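PDB 3WWX: S12 family peptidase from Streptomyces sp. 82F2, which is a D-stereospecific amidohydrolase of the S12 peptidase family, with a beta-lactamase-like fold, that probably cleaves amide bonds of D-amino acid substrates. Local coordinates for residues G175-Y178 against G179-V182. Numbering follows the deposited sequence.
Sequences GRPY and GKAV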
loop_
_atom_site.group_PDB
_atom_site.type_symbol
_atom_site.label_atom_id
_atom_site.label_comp_id
_atom_site.label_asym_id
_atom_site.label_seq_id
_atom_site.Cartn_x
_atom_site.Cartn_y
_atom_site.Cartn_z
ATOM N N GLY A 175 -22.325 -5.158 2.101
ATOM C CA GLY A 175 -22.873 -6.456 1.724
ATOM C C GLY A 175 -22.216 -7.124 0.532
ATOM O O GLY A 175 -22.720 -8.125 0.023
ATOM N N ARG A 176 -21.074 -6.598 0.082
ATOM C CA ARG A 176 -20.353 -7.186 -1.045
ATOM C C ARG A 176 -18.852 -7.202 -0.729
ATOM O O ARG A 176 -18.404 -6.437 0.106
ATOM C CB ARG A 176 -20.561 -6.363 -2.315
ATOM C CG ARG A 176 -22.016 -6.170 -2.767
ATOM C CD ARG A 176 -22.059 -5.528 -4.140
ATOM N NE ARG A 176 -21.696 -6.474 -5.191
ATOM C CZ ARG A 176 -21.371 -6.138 -6.440
ATOM N NH1 ARG A 176 -21.346 -4.863 -6.816
ATOM N NH2 ARG A 176 -21.061 -7.088 -7.312
ATOM N N PRO A 177 -18.086 -8.068 -1.409
ATOM C CA PRO A 177 -16.639 -8.076 -1.172
ATOM C C PRO A 177 -16.011 -6.700 -1.395
ATOM O O PRO A 177 -16.463 -5.931 -2.250
ATOM C CB PRO A 177 -16.133 -9.099 -2.185
ATOM C CG PRO A 177 -17.317 -10.019 -2.408
ATOM C CD PRO A 177 -18.477 -9.080 -2.406
ATOM N N TYR A 178 -14.985 -6.381 -0.611
ATOM C CA TYR A 178 -14.442 -5.022 -0.608
ATOM C C TYR A 178 -13.913 -4.618 -1.992
ATOM O O TYR A 178 -13.949 -3.433 -2.354
ATOM C CB TYR A 178 -13.352 -4.859 0.476
ATOM C CG TYR A 178 -11.982 -5.103 -0.063
ATOM C CD1 TYR A 178 -11.499 -6.375 -0.209
ATOM C CD2 TYR A 178 -11.200 -4.040 -0.508
ATOM C CE1 TYR A 178 -10.234 -6.612 -0.792
ATOM C CE2 TYR A 178 -9.949 -4.257 -1.067
ATOM C CZ TYR A 178 -9.482 -5.541 -1.203
ATOM O OH TYR A 178 -8.248 -5.727 -1.773
ATOM N N GLY A 179 -13.425 -5.578 -2.771
ATOM C CA GLY A 179 -12.873 -5.289 -4.085
ATOM C C GLY A 179 -13.901 -4.660 -5.005
ATOM O O GLY A 179 -13.566 -3.849 -5.860
ATOM N N LYS A 180 -15.152 -5.062 -4.853
ATOM C CA LYS A 180 -16.209 -4.495 -5.686
ATOM C C LYS A 180 -16.372 -3.009 -5.378
ATOM O O LYS A 180 -16.638 -2.210 -6.276
ATOM C CB LYS A 180 -17.534 -5.237 -5.473
ATOM C CG LYS A 180 -17.498 -6.701 -5.805
ATOM C CD LYS A 180 -17.285 -6.976 -7.288
ATOM C CE LYS A 180 -17.415 -8.469 -7.592
ATOM N NZ LYS A 180 -16.359 -9.272 -6.903
ATOM N N ALA A 181 -16.168 -2.618 -4.124
ATOM C CA ALA A 181 -16.261 -1.212 -3.740
ATOM C C ALA A 181 -15.098 -0.415 -4.350
ATOM O O ALA A 181 -15.274 0.685 -4.874
ATOM C CB ALA A 181 -16.270 -1.063 -2.217
ATOM N N VAL A 182 -13.898 -0.984 -4.314
ATOM C CA VAL A 182 -12.751 -0.345 -4.938
ATOM C C VAL A 182 -12.988 -0.170 -6.434
ATOM O O VAL A 182 -12.726 0.900 -6.986
ATOM C CB VAL A 182 -11.460 -1.150 -4.667
ATOM C CG1 VAL A 182 -10.306 -0.579 -5.438
ATOM C CG2 VAL A 182 -11.152 -1.141 -3.199
#
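Tyr178 and Gly179 meet near the start of helix 178-187, where the phenol ring lies over the backbone of the next residue. Gly179 CA sits 4.1 Å from the centroid of the Tyr178 ring and only 8° off the ring normal, a CH-pi contact. The ring is set there by an off-rotamer first torsion, chi1 93°. Val182 CG2 approaches the same ring obliquely, 4.0 Å from Tyr178 CD2; its CG1 is anti to the backbone N, which leaves CG2 on the side of the tyrosine, and the two side chains run side by side. At the ring's far end, Tyr178 OH is hydrogen-bonded to Glu239. Arg176 and Lys180 cross at about a right angle, the lysine methylenes lying over one guanidinium face, displaced toward its rim, with Lys180 CD 3.8 Å from Arg176 NH2. Lys180 NZ lies 5.2 Å from Arg176 NH2, like charges not in contact. Lys180 N donates to Pro177 O (3.0 Å), three residues back, the donor standing above the carbonyl plane, and Val182 N donates to Tyr178 O, nearly straight at 161°. Preceded by Gly175, which leaves helix 160-174 with positive phi, this short connection between helices 160-174 and 178-187 packs Ala181 and Val182 on Val62 of helix 55-68, while Ile170 of helix 160-174 touches Tyr178 and Ala181.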